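Local coordinates for Glyco_hydro_cc domain-containing protein (Cryptococcus neoformans, PDB 6UBC) that probably binds beta-1,3-glucan oligosaccharides, as a fungal member of subgroup VII of glycoside hydrolase family 128, at residues A[391-396]-A[419-424]; A[326-329]-A[335-338]; A[272-277]-A[368-373]; A[240-245]-A[296-301]; A[349-354]-A[398-403]. All blocks are in the same frame, centred on the assembly; numbering follows the deposited sequence.

Interaction 1 of 5, residues A[391-396]-A[419-424]; sequences TFINDI and PEWDMI
Trp-421 reaches from its loop to helix 386-402 and sets the six-membered end of its indole against Phe-392 and Ile-393, two neighbours on one side of that helix. The contact packs the loop after strand 406-411, the last barrel strand, against an outer helix of the (beta/alpha)8 barrel, and Trp-421 and Phe-392 both rest on Cys-373 of strand 366-375. All three residues are buried, and the contact is wholly apolar. Ile-393 contributes its longer branch: CG1 lies 3.8 Å from CH2 of Trp-421 and 3.9 Å from CZ3 of the same ring, while CD1 of Ile-393 follows at 4.1 Å from CZ3 of Trp-421. The branch crosses the CH2-CZ3 end of the indole at a slant. The aromatic pair is arranged differently. CH2 of Trp-421 arrives at the rim of the Phe-392 ring, near its plane, 4.2 Å from CD2 of Phe-392, and the two side chains lie roughly perpendicular. With CG of Trp-421 anti to the backbone N (chi1 -172°), the indole spans the gap, although the nearest CA atoms, those of Ile-393 and Trp-421, are 10.0 Å apart.

Polar interactions lie at the other end of the indole and along the loop backbone. Trp-421 NE1 is hydrogen-bonded to Ser-412 O and Trp-421 O to the Tyr-411 hydroxyl, while the Tyr-411 ring stacks on the indole. The chemistry thus divides the tryptophan between two tasks: its pyrrole N-H is spent on the chain that follows strand 406-411, and its benzo carbons, having no polar need, can be buried against a branched aliphatic and a phenyl ring.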
# COMPACT_ATOMS: atom_id res chain seq x y z
N THR A 391 -18.62 -0.24 9.92
CA THR A 391 -19.40 -0.31 8.66
C THR A 391 -18.49 -0.12 7.45
O THR A 391 -18.56 -0.91 6.46
CB THR A 391 -20.55 0.69 8.63
OG1 THR A 391 -21.37 0.41 9.76
CG2 THR A 391 -21.28 0.60 7.32
N PHE A 392 -17.60 0.85 7.57
CA PHE A 392 -16.60 1.16 6.53
C PHE A 392 -15.71 -0.05 6.29
O PHE A 392 -15.50 -0.36 5.12
CB PHE A 392 -15.79 2.39 6.91
CG PHE A 392 -14.81 2.78 5.86
CD1 PHE A 392 -15.20 3.59 4.82
CD2 PHE A 392 -13.46 2.42 5.98
CE1 PHE A 392 -14.27 4.05 3.90
CE2 PHE A 392 -12.54 2.85 5.06
CZ PHE A 392 -12.96 3.62 3.98
N ILE A 393 -15.15 -0.64 7.34
CA ILE A 393 -14.20 -1.77 7.18
C ILE A 393 -14.98 -2.91 6.50
O ILE A 393 -14.45 -3.52 5.56
CB ILE A 393 -13.61 -2.20 8.54
CG1 ILE A 393 -12.61 -1.16 9.10
CG2 ILE A 393 -12.95 -3.55 8.38
CD1 ILE A 393 -12.35 -1.29 10.59
N ASN A 394 -16.18 -3.20 6.97
CA ASN A 394 -16.97 -4.37 6.44
C ASN A 394 -17.30 -4.12 4.97
O ASN A 394 -17.02 -5.02 4.12
CB ASN A 394 -18.22 -4.58 7.29
CG ASN A 394 -17.89 -5.22 8.62
OD1 ASN A 394 -17.05 -6.13 8.69
ND2 ASN A 394 -18.63 -4.84 9.65
N ASP A 395 -17.71 -2.88 4.65
CA ASP A 395 -18.09 -2.45 3.30
C ASP A 395 -16.88 -2.52 2.37
O ASP A 395 -17.03 -2.97 1.21
CB ASP A 395 -18.69 -1.06 3.26
CG ASP A 395 -20.12 -0.92 3.79
OD1 ASP A 395 -20.76 -1.93 4.02
OD2 ASP A 395 -20.56 0.22 3.97
N ILE A 396 -15.74 -1.98 2.77
CA ILE A 396 -14.60 -1.82 1.85
C ILE A 396 -14.01 -3.22 1.59
O ILE A 396 -13.52 -3.49 0.46
CB ILE A 396 -13.57 -0.77 2.37
CG1 ILE A 396 -12.80 -0.22 1.16
CG2 ILE A 396 -12.64 -1.32 3.45
CD1 ILE A 396 -11.80 0.89 1.51
N PRO A 419 -7.52 7.45 17.01
CA PRO A 419 -7.25 6.36 17.93
C PRO A 419 -8.18 5.15 17.73
O PRO A 419 -7.76 4.01 17.91
CB PRO A 419 -7.55 6.99 19.29
CG PRO A 419 -7.33 8.46 19.08
CD PRO A 419 -7.85 8.72 17.69
N GLU A 420 -9.41 5.42 17.30
CA GLU A 420 -10.43 4.38 17.02
C GLU A 420 -10.01 3.54 15.80
O GLU A 420 -10.36 2.36 15.73
CB GLU A 420 -11.82 5.00 16.87
CG GLU A 420 -12.33 5.67 18.13
CD GLU A 420 -12.09 7.17 18.23
OE1 GLU A 420 -11.25 7.70 17.50
OE2 GLU A 420 -12.77 7.78 19.05
N TRP A 421 -9.25 4.11 14.88
CA TRP A 421 -8.72 3.37 13.71
C TRP A 421 -7.55 2.45 14.13
O TRP A 421 -7.32 1.41 13.45
CB TRP A 421 -8.33 4.39 12.62
CG TRP A 421 -7.98 3.68 11.33
CD1 TRP A 421 -6.76 3.25 10.95
CD2 TRP A 421 -8.90 3.04 10.45
NE1 TRP A 421 -6.83 2.54 9.78
CE2 TRP A 421 -8.15 2.38 9.46
CE3 TRP A 421 -10.30 3.03 10.33
CZ2 TRP A 421 -8.72 1.63 8.44
CZ3 TRP A 421 -10.88 2.32 9.30
CH2 TRP A 421 -10.11 1.63 8.34
N ASP A 422 -6.84 2.73 15.23
CA ASP A 422 -5.69 1.87 15.62
C ASP A 422 -6.12 0.39 15.59
O ASP A 422 -7.19 0.07 16.14
CB ASP A 422 -5.15 2.21 17.01
CG ASP A 422 -4.34 3.49 17.17
OD1 ASP A 422 -3.91 4.03 16.18
OD2 ASP A 422 -4.23 3.95 18.33
N MET A 423 -5.34 -0.46 14.92
CA MET A 423 -5.59 -1.92 14.90
C MET A 423 -5.09 -2.54 16.20
O MET A 423 -5.68 -3.54 16.62
CB MET A 423 -4.89 -2.54 13.69
CG MET A 423 -4.96 -4.08 13.63
SD MET A 423 -4.43 -4.54 11.92
CE MET A 423 -6.01 -4.44 11.09
N ILE A 424 -3.97 -2.04 16.73
CA ILE A 424 -3.28 -2.56 17.95
C ILE A 424 -3.21 -1.44 18.99
O ILE A 424 -2.90 -0.27 18.63
CB ILE A 424 -1.89 -3.14 17.62
CG1 ILE A 424 -1.88 -4.17 16.48
CG2 ILE A 424 -1.26 -3.70 18.90
CD1 ILE A 424 -2.61 -5.47 16.79

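Interaction 2 of 5, residues A[326-329]-A[335-338]; sequences SAFS and SWDI
The Phe-328 ring meets Trp-336 with its edge: CZ3 of the indole lies in the plane of the phenyl ring, 3.9 Å from CD2 of Phe-328 and 4.0 Å from CE2 of the same residue. The indole is approached at a slant. One of its faces carries Ser-335 OG, 3.8 Å above the plane and displaced toward the rim of Trp-336, and the backbone N of Ile-338 lies in plane at its edge. The contact buries the hydrocarbon end of the tryptophan, whose NE1 bonds to the Thr-339 hydroxyl.

Ser-329 completes the contact from the helix. Its CB sits 3.8 Å from CH2 of Trp-336, and its small side chain lets the indole come close to the helix. The hydroxyl, anti to the backbone N (chi1 -178°), stays beside the indole and also bonds to water 1, which is 3.0 Å from Ser-329 OG and 2.6 Å from Ser-335 OG. This water joins the two segments where both serines are partly exposed, so the contact has an apolar interior and a hydrated margin.

The arrangement closes the short connection between helix 324-331 and strand 339-345 of the barrel. Helix 287-298 lies next to it, with Trp-294 meeting the Phe-328 ring edge-to-face. On helix 348-362, Tyr-362 packs edge-to-face with Trp-336, and Lys-364, just beyond that helix, makes a cation-pi contact with the indole; Ile-338 continues into the sheet by backbone bonding to Leu-308 and Ser-310.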
# COMPACT_ATOMS: atom_id res chain seq x y z
N SER A 326 1.38 11.06 -13.15
CA SER A 326 1.29 11.11 -14.63
C SER A 326 2.62 11.59 -15.18
O SER A 326 3.08 11.04 -16.21
CB SER A 326 0.14 11.92 -15.13
OG SER A 326 0.20 13.29 -14.70
N ALA A 327 3.21 12.60 -14.57
CA ALA A 327 4.54 13.06 -15.04
C ALA A 327 5.59 12.00 -14.76
O ALA A 327 6.47 11.79 -15.60
CB ALA A 327 4.94 14.37 -14.43
N PHE A 328 5.56 11.36 -13.61
CA PHE A 328 6.50 10.28 -13.23
C PHE A 328 6.42 9.17 -14.28
O PHE A 328 7.44 8.65 -14.74
CB PHE A 328 6.13 9.76 -11.82
CG PHE A 328 6.85 8.54 -11.32
CD1 PHE A 328 8.10 8.64 -10.71
CD2 PHE A 328 6.27 7.26 -11.41
CE1 PHE A 328 8.77 7.49 -10.28
CE2 PHE A 328 6.93 6.15 -10.94
CZ PHE A 328 8.18 6.25 -10.38
N SER A 329 5.22 8.80 -14.68
CA SER A 329 4.97 7.71 -15.66
C SER A 329 5.61 8.06 -17.00
O SER A 329 6.15 7.13 -17.67
CB SER A 329 3.47 7.46 -15.81
OG SER A 329 3.20 6.38 -16.73
N SER A 335 8.28 0.70 -16.58
CA SER A 335 6.99 1.05 -15.94
C SER A 335 6.75 0.10 -14.76
O SER A 335 7.50 -0.90 -14.57
CB SER A 335 5.78 1.14 -16.87
OG SER A 335 4.67 1.85 -16.19
N TRP A 336 5.71 0.38 -14.01
CA TRP A 336 5.30 -0.51 -12.92
C TRP A 336 4.39 -1.61 -13.48
O TRP A 336 3.80 -1.42 -14.59
CB TRP A 336 4.64 0.27 -11.81
CG TRP A 336 3.41 1.03 -12.21
CD1 TRP A 336 2.14 0.55 -12.18
CD2 TRP A 336 3.32 2.42 -12.51
NE1 TRP A 336 1.27 1.54 -12.48
CE2 TRP A 336 1.96 2.72 -12.66
CE3 TRP A 336 4.24 3.45 -12.64
CZ2 TRP A 336 1.52 3.98 -13.00
CZ3 TRP A 336 3.80 4.71 -12.98
CH2 TRP A 336 2.45 4.96 -13.19
N ASP A 337 4.24 -2.68 -12.69
CA ASP A 337 3.29 -3.78 -13.01
C ASP A 337 1.92 -3.48 -12.39
O ASP A 337 0.90 -3.82 -12.99
CB ASP A 337 3.85 -5.09 -12.51
CG ASP A 337 5.17 -5.44 -13.11
OD1 ASP A 337 5.20 -5.48 -14.31
OD2 ASP A 337 6.12 -5.69 -12.39
N ILE A 338 1.94 -2.91 -11.18
CA ILE A 338 0.76 -2.76 -10.28
C ILE A 338 0.67 -1.30 -9.81
O ILE A 338 1.66 -0.79 -9.32
CB ILE A 338 0.80 -3.78 -9.13
CG1 ILE A 338 0.64 -5.21 -9.68
CG2 ILE A 338 -0.24 -3.45 -8.08
CD1 ILE A 338 0.85 -6.24 -8.66
O HOH W 1 5.08 4.17 -17.35

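Interaction 3 of 5, residues A[272-277]-A[368-373]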
# COMPACT_ATOMS: atom_id res chain seq x y z
N PHE A 272 7.64 4.46 -3.67
CA PHE A 272 7.77 5.51 -2.64
C PHE A 272 6.42 5.80 -1.99
O PHE A 272 5.37 5.84 -2.65
CB PHE A 272 8.33 6.79 -3.24
CG PHE A 272 9.47 6.52 -4.19
CD1 PHE A 272 10.62 5.93 -3.74
CD2 PHE A 272 9.36 6.80 -5.55
CE1 PHE A 272 11.68 5.66 -4.60
CE2 PHE A 272 10.42 6.57 -6.41
CZ PHE A 272 11.59 6.01 -5.93
N GLU A 273 6.52 6.04 -0.69
CA GLU A 273 5.38 6.45 0.12
C GLU A 273 5.00 7.90 -0.15
O GLU A 273 5.72 8.77 0.33
CB GLU A 273 5.74 6.33 1.61
CG GLU A 273 4.59 6.66 2.52
CD GLU A 273 3.60 5.54 2.76
OE1 GLU A 273 3.86 4.39 2.30
OE2 GLU A 273 2.57 5.88 3.45
N GLU A 274 3.89 8.18 -0.84
CA GLU A 274 3.35 9.55 -0.93
C GLU A 274 4.45 10.56 -1.25
O GLU A 274 4.63 11.60 -0.58
CB GLU A 274 2.66 9.75 0.41
CG GLU A 274 1.41 8.91 0.54
CD GLU A 274 0.64 9.05 1.85
OE1 GLU A 274 1.08 9.95 2.66
OE2 GLU A 274 -0.42 8.31 2.03
N PRO A 275 5.21 10.38 -2.36
CA PRO A 275 6.19 11.38 -2.74
C PRO A 275 5.54 12.73 -3.08
O PRO A 275 6.28 13.77 -3.12
CB PRO A 275 6.93 10.72 -3.93
CG PRO A 275 5.87 9.78 -4.51
CD PRO A 275 5.15 9.25 -3.28
N ASP A 276 4.24 12.73 -3.37
CA ASP A 276 3.48 13.94 -3.76
C ASP A 276 3.10 14.76 -2.53
O ASP A 276 2.51 15.85 -2.72
CB ASP A 276 2.26 13.57 -4.60
CG ASP A 276 1.30 12.61 -3.96
OD1 ASP A 276 1.79 11.71 -3.19
OD2 ASP A 276 0.08 12.75 -4.22
N CYS A 277 3.39 14.30 -1.33
CA CYS A 277 3.10 15.05 -0.08
C CYS A 277 4.39 15.38 0.65
O CYS A 277 5.34 14.58 0.63
CB CYS A 277 2.20 14.26 0.86
SG CYS A 277 0.44 14.65 0.58
N VAL A 368 -4.15 -1.73 -3.14
CA VAL A 368 -4.46 -0.66 -2.15
C VAL A 368 -3.51 -0.92 -0.98
O VAL A 368 -3.86 -1.71 -0.07
CB VAL A 368 -5.94 -0.62 -1.75
CG1 VAL A 368 -6.25 0.53 -0.79
CG2 VAL A 368 -6.83 -0.44 -2.96
N THR A 369 -2.41 -0.20 -0.91
CA THR A 369 -1.37 -0.55 0.09
C THR A 369 -1.72 0.09 1.45
O THR A 369 -1.16 -0.34 2.44
CB THR A 369 0.05 -0.19 -0.36
OG1 THR A 369 0.09 1.23 -0.53
CG2 THR A 369 0.46 -0.96 -1.61
N GLU A 370 -2.61 1.09 1.49
CA GLU A 370 -3.09 1.70 2.75
C GLU A 370 -4.53 2.09 2.52
O GLU A 370 -4.79 2.80 1.52
CB GLU A 370 -2.29 2.94 3.14
CG GLU A 370 -0.86 2.70 3.51
CD GLU A 370 -0.01 3.90 3.78
OE1 GLU A 370 -0.57 5.04 3.91
OE2 GLU A 370 1.25 3.72 3.83
N PHE A 371 -5.45 1.66 3.34
CA PHE A 371 -6.77 2.33 3.39
C PHE A 371 -7.14 2.68 4.81
O PHE A 371 -6.66 2.05 5.75
CB PHE A 371 -7.88 1.48 2.80
CG PHE A 371 -8.29 0.24 3.54
CD1 PHE A 371 -9.23 0.31 4.56
CD2 PHE A 371 -7.72 -0.98 3.24
CE1 PHE A 371 -9.57 -0.84 5.26
CE2 PHE A 371 -8.02 -2.12 3.97
CZ PHE A 371 -8.97 -2.03 4.96
N ALA A 372 -7.92 3.74 4.92
CA ALA A 372 -8.41 4.26 6.21
C ALA A 372 -9.71 5.00 6.02
O ALA A 372 -9.90 5.60 4.97
CB ALA A 372 -7.38 5.11 6.88
N CYS A 373 -10.55 5.00 7.07
CA CYS A 373 -11.80 5.79 7.11
C CYS A 373 -11.41 7.25 7.40
O CYS A 373 -11.02 7.56 8.55
CB CYS A 373 -12.75 5.26 8.16
SG CYS A 373 -14.44 5.91 8.02
O HOH W 2 2.40 2.35 1.13
O HOH W 3 -2.70 6.72 3.26
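Glu-274 OE2 is held by two groups, His-342 ND1 and water 3, and the water, which donates to it at 3.0 Å, also donates to OE1 of Glu-370 at 2.8 Å. The two carboxylates are themselves near one another, 3.8 Å from Glu-274 OE2 to Glu-370 OE1, with planes 61° apart. Glu-273 comes much closer. Its side chain bends at CG (chi2 82°) and approaches the extended Glu-370 from the opposite direction, bringing OE2 of Glu-273 to 2.6 Å from OE2 of Glu-370. A second water, water 2, donates to Thr-369 OG1 at 3.1 Å and also lies beside Glu-273 OE1.

The surrounding residues hold the acids in place. Trp-225 NE1 bonds to Glu-370 OE2, and Ser-282 OG to Glu-274 OE1; the Glu-274 to Cys-277 type I turn is tied to Cys-314 by the Cys-277 disulfide.

Glu-274 lies just after the fourth barrel strand and Glu-370 on the seventh, which by analogy are probably the positions at which clan GH-A glycosidases carry their catalytic glutamates. Three clustered acids, two of them bridged by a water, ringed by indole, imidazole and hydroxyl groups, make a polar site consistent with binding sugar hydroxyls.

Interaction 4 of 5, residues A[240-245]-A[296-301]; sequences NMLWGA and STIAPW
Leu-242, just past strand 237-241, pushes its CD2 methyl into the angle between Thr-297 and Ile-298 near the end of helix 287-298. The tighter part of the contact is this methyl and its neighbours: CD2 of Leu-242 is 4.0 Å from Thr-297 CG2 and 4.1 Å from Ile-298 CG1. The isoleucine then runs on past the leucine, so that CD1 of Ile-298 stands 4.2 Å from CB of Leu-242. The branched chain of Leu-242 is well suited here because one methyl can meet two residues at once; its CG, anti to the backbone N (chi1 -179°), carries that methyl toward the helix.

Thr-297 belongs to both sides of the contact. Its methyl meets the leucine, the two side chains crossing at about a right angle, whereas its hydroxyl, on the other branch, pairs with the hydroxyl of exposed Ser-296 at 2.9 Å from OG1 of Thr-297 to OG of Ser-296. On this outer side the packing gives way to polar groups on a helix end that includes a wider pi-type turn.

Outside the pair, helix 250-260 closes over the same apolar patch, Leu-256 and Phe-259 touching Leu-242 and Phe-259 also reaching Thr-297. On the barrel side lies the sheet: Leu-242 is backbone-bonded to Ile-270 of strand 268-270, and Ile-298 rests on Ile-269, so the leucine links the third barrel strand to the helices on the barrel's outside.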
# COMPACT_ATOMS: atom_id res chain seq x y z
N ASN A 240 8.78 -6.19 -0.05
CA ASN A 240 9.88 -5.23 0.16
C ASN A 240 9.40 -3.84 -0.26
O ASN A 240 8.41 -3.69 -1.03
CB ASN A 240 11.15 -5.63 -0.59
CG ASN A 240 11.70 -6.98 -0.18
OD1 ASN A 240 11.22 -7.99 -0.66
ND2 ASN A 240 12.67 -7.02 0.74
N MET A 241 10.08 -2.82 0.20
CA MET A 241 9.66 -1.44 -0.12
C MET A 241 10.84 -0.48 -0.10
O MET A 241 11.77 -0.69 0.70
CB MET A 241 8.64 -0.95 0.91
CG MET A 241 8.22 0.47 0.71
SD MET A 241 6.61 0.78 1.49
CE MET A 241 6.45 2.54 1.15
N LEU A 242 10.82 0.47 -1.03
CA LEU A 242 11.70 1.67 -0.96
C LEU A 242 10.84 2.88 -0.63
O LEU A 242 10.12 3.38 -1.52
CB LEU A 242 12.51 1.85 -2.25
CG LEU A 242 13.46 3.04 -2.21
CD1 LEU A 242 14.36 3.00 -0.98
CD2 LEU A 242 14.27 3.16 -3.49
N TRP A 243 10.92 3.34 0.62
CA TRP A 243 10.01 4.39 1.13
C TRP A 243 10.27 5.73 0.43
O TRP A 243 9.30 6.44 0.00
CB TRP A 243 10.20 4.50 2.65
CG TRP A 243 9.30 5.44 3.37
CD1 TRP A 243 8.12 5.18 3.97
CD2 TRP A 243 9.52 6.86 3.54
NE1 TRP A 243 7.61 6.31 4.57
CE2 TRP A 243 8.44 7.36 4.31
CE3 TRP A 243 10.54 7.73 3.17
CZ2 TRP A 243 8.36 8.68 4.71
CZ3 TRP A 243 10.46 9.05 3.58
CH2 TRP A 243 9.37 9.50 4.31
N GLY A 244 11.54 6.06 0.26
CA GLY A 244 11.92 7.37 -0.25
C GLY A 244 13.35 7.45 -0.76
O GLY A 244 13.95 6.43 -1.16
N ALA A 245 13.76 8.71 -0.90
CA ALA A 245 14.99 9.13 -1.60
C ALA A 245 16.11 9.19 -0.56
O ALA A 245 17.26 9.37 -0.94
CB ALA A 245 14.78 10.46 -2.28
N SER A 296 16.93 3.58 -11.45
CA SER A 296 18.29 3.12 -11.08
C SER A 296 18.26 2.05 -10.02
O SER A 296 19.17 1.24 -10.00
CB SER A 296 19.12 4.27 -10.63
OG SER A 296 18.71 4.72 -9.35
N THR A 297 17.29 2.06 -9.12
CA THR A 297 17.34 1.33 -7.82
C THR A 297 16.21 0.30 -7.66
O THR A 297 16.49 -0.76 -7.15
CB THR A 297 17.39 2.36 -6.69
OG1 THR A 297 18.50 3.20 -6.93
CG2 THR A 297 17.55 1.78 -5.31
N ILE A 298 14.99 0.60 -8.15
CA ILE A 298 13.84 -0.33 -8.11
C ILE A 298 13.78 -1.17 -9.39
O ILE A 298 13.80 -2.45 -9.29
CB ILE A 298 12.54 0.48 -7.88
CG1 ILE A 298 12.48 1.03 -6.45
CG2 ILE A 298 11.35 -0.42 -8.15
CD1 ILE A 298 11.34 2.05 -6.23
N ALA A 299 13.73 -0.53 -10.55
CA ALA A 299 13.56 -1.21 -11.87
C ALA A 299 14.53 -2.38 -12.10
O ALA A 299 14.10 -3.40 -12.66
CB ALA A 299 13.66 -0.21 -12.96
N PRO A 300 15.83 -2.32 -11.73
CA PRO A 300 16.72 -3.45 -12.03
C PRO A 300 16.20 -4.80 -11.52
O PRO A 300 16.53 -5.83 -12.11
CB PRO A 300 18.03 -3.03 -11.34
CG PRO A 300 18.01 -1.52 -11.37
CD PRO A 300 16.55 -1.22 -11.08
N TRP A 301 15.42 -4.83 -10.43
CA TRP A 301 14.93 -6.10 -9.85
C TRP A 301 13.91 -6.75 -10.76
O TRP A 301 13.70 -7.98 -10.64
CB TRP A 301 14.38 -5.86 -8.45
CG TRP A 301 15.45 -5.58 -7.45
CD1 TRP A 301 15.68 -4.42 -6.78
CD2 TRP A 301 16.42 -6.52 -6.97
NE1 TRP A 301 16.75 -4.55 -5.95
CE2 TRP A 301 17.21 -5.83 -6.02
CE3 TRP A 301 16.71 -7.85 -7.27
CZ2 TRP A 301 18.30 -6.43 -5.39
CZ3 TRP A 301 17.75 -8.47 -6.61
CH2 TRP A 301 18.51 -7.77 -5.67

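Interaction 5 of 5, residues A[349-354]-A[398-403]; sequences DGVKTD and ALFESD
Val-351 and Leu-399 meet between two adjacent outer helices of the (beta/alpha)8 barrel, helix 348-362 and helix 386-402. CG1 of Val-351 is the central group of the first shell, touching CD1 of Leu-399 and CE1 of Phe-400, each 4.0 Å from CG1 of Val-351. The valine and leucine slide past one another in opposite directions, while the Phe-400 side chain crosses the valine at about a right angle and CG1 approaches its ring obliquely. A beta-branched residue suits the position, since CG1 meets Leu-399 and Phe-400 while CG2 packs on Ile-396.

Lys-352 extends the contact on its exposed side, where its aliphatic stem rather than its ammonium group meets Leu-399; beyond CG the chain is extended and leads the charge out toward solvent.

The axes of the segments 349-354 and 398-402 approach to 11.7 Å, at 34°. The gap is bridged chiefly by Leu-399 and Phe-400 reaching to Val-351, with chi1 of -170° sending Leu-399 across. Further out, Met-348 and Ile-355 of helix 348-362 also touch Leu-399, and Ile-343 of strand 339-345 supports both Val-351 and Phe-400 from the barrel side. Tyr-409 lies against the Phe-400 ring with planes about 30° apart. On the solvent side the last contact is CG of Lys-352, 4.1 Å from CD1 of Leu-399.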
# COMPACT_ATOMS: atom_id res chain seq x y z
N ASP A 349 -18.63 5.26 -2.39
CA ASP A 349 -18.58 6.15 -3.59
C ASP A 349 -17.18 6.73 -3.79
O ASP A 349 -16.66 6.69 -4.91
CB ASP A 349 -19.59 7.30 -3.52
CG ASP A 349 -21.03 6.91 -3.85
OD1 ASP A 349 -21.27 5.77 -4.30
OD2 ASP A 349 -21.93 7.77 -3.61
N GLY A 350 -16.55 7.16 -2.71
CA GLY A 350 -15.18 7.73 -2.74
C GLY A 350 -14.15 6.67 -3.07
O GLY A 350 -13.20 6.95 -3.81
N VAL A 351 -14.30 5.48 -2.48
CA VAL A 351 -13.43 4.32 -2.76
C VAL A 351 -13.49 4.08 -4.28
O VAL A 351 -12.47 3.89 -4.90
CB VAL A 351 -13.84 3.09 -1.94
CG1 VAL A 351 -12.99 1.90 -2.31
CG2 VAL A 351 -13.78 3.35 -0.41
N LYS A 352 -14.71 4.03 -4.82
CA LYS A 352 -14.88 3.74 -6.25
C LYS A 352 -14.27 4.86 -7.08
O LYS A 352 -13.66 4.56 -8.07
CB LYS A 352 -16.35 3.50 -6.58
CG LYS A 352 -16.89 2.20 -6.06
CD LYS A 352 -18.41 2.19 -6.08
CE LYS A 352 -18.99 0.80 -5.90
NZ LYS A 352 -20.42 0.92 -5.50
N THR A 353 -14.44 6.10 -6.70
CA THR A 353 -13.80 7.21 -7.41
C THR A 353 -12.29 6.94 -7.56
O THR A 353 -11.73 7.11 -8.64
CB THR A 353 -14.07 8.51 -6.66
OG1 THR A 353 -15.47 8.74 -6.70
CG2 THR A 353 -13.34 9.68 -7.25
N ASP A 354 -11.63 6.54 -6.48
CA ASP A 354 -10.16 6.31 -6.54
C ASP A 354 -9.84 5.17 -7.50
O ASP A 354 -8.93 5.32 -8.36
CB ASP A 354 -9.56 6.02 -5.16
CG ASP A 354 -9.47 7.20 -4.19
OD1 ASP A 354 -9.68 8.38 -4.60
OD2 ASP A 354 -9.16 6.92 -3.00
N ALA A 398 -15.63 -6.12 1.49
CA ALA A 398 -16.56 -6.69 0.50
C ALA A 398 -16.37 -6.12 -0.90
O ALA A 398 -16.31 -6.93 -1.88
CB ALA A 398 -17.97 -6.53 0.97
N LEU A 399 -16.25 -4.80 -1.02
CA LEU A 399 -15.98 -4.13 -2.29
C LEU A 399 -14.68 -4.67 -2.88
O LEU A 399 -14.66 -5.01 -4.07
CB LEU A 399 -15.86 -2.62 -2.05
CG LEU A 399 -15.82 -1.76 -3.29
CD1 LEU A 399 -16.21 -0.34 -2.94
CD2 LEU A 399 -14.43 -1.71 -3.93
N PHE A 400 -13.57 -4.64 -2.14
CA PHE A 400 -12.27 -5.03 -2.69
C PHE A 400 -12.33 -6.51 -3.15
O PHE A 400 -11.83 -6.80 -4.24
CB PHE A 400 -11.14 -4.86 -1.67
CG PHE A 400 -10.76 -3.44 -1.35
CD1 PHE A 400 -10.91 -2.39 -2.23
CD2 PHE A 400 -10.25 -3.15 -0.10
CE1 PHE A 400 -10.46 -1.12 -1.91
CE2 PHE A 400 -9.84 -1.88 0.23
CZ PHE A 400 -9.89 -0.86 -0.68
N GLU A 401 -12.89 -7.38 -2.33
CA GLU A 401 -12.93 -8.82 -2.70
C GLU A 401 -13.70 -8.97 -4.03
O GLU A 401 -13.32 -9.79 -4.89
CB GLU A 401 -13.50 -9.63 -1.54
CG GLU A 401 -12.56 -9.75 -0.38
CD GLU A 401 -11.26 -10.51 -0.62
OE1 GLU A 401 -11.13 -11.22 -1.68
OE2 GLU A 401 -10.34 -10.42 0.26
N SER A 402 -14.74 -8.19 -4.23
CA SER A 402 -15.63 -8.40 -5.41
C SER A 402 -15.06 -7.68 -6.64
O SER A 402 -15.49 -7.94 -7.76
CB SER A 402 -17.03 -8.02 -5.07
OG SER A 402 -17.09 -6.63 -5.02
N ASP A 403 -14.07 -6.80 -6.44
CA ASP A 403 -13.60 -5.93 -7.53
C ASP A 403 -12.40 -6.59 -8.19
O ASP A 403 -11.28 -6.57 -7.63
CB ASP A 403 -13.32 -4.51 -7.06
CG ASP A 403 -13.13 -3.51 -8.19
OD1 ASP A 403 -12.75 -3.93 -9.32
OD2 ASP A 403 -13.33 -2.30 -7.91

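Interaction 3 is the acidic site of the barrel, and interactions 1, 4 and 5, with centres each about 16 Å from its own, lie around it. Interaction 1 touches it along strand 366-375, where Trp-421 CZ2 is 3.5 Å from Ala-372 CA. Interaction 5 supports the same strand from the helix layer, Phe-400 CE2 coming 3.8 Å from Phe-371 CD2, and shares helix 386-402 with interaction 1. Interaction 4 adjoins Glu-273, whose N lies 2.9 Å from Trp-243 O, a probable hydrogen bond. Interactions 2 and 3 do not touch, their nearest atoms about 4 Å and their centres 15 Å apart. Interactions 1 and 4 flank the barrel on opposite sides, centres 30 Å apart.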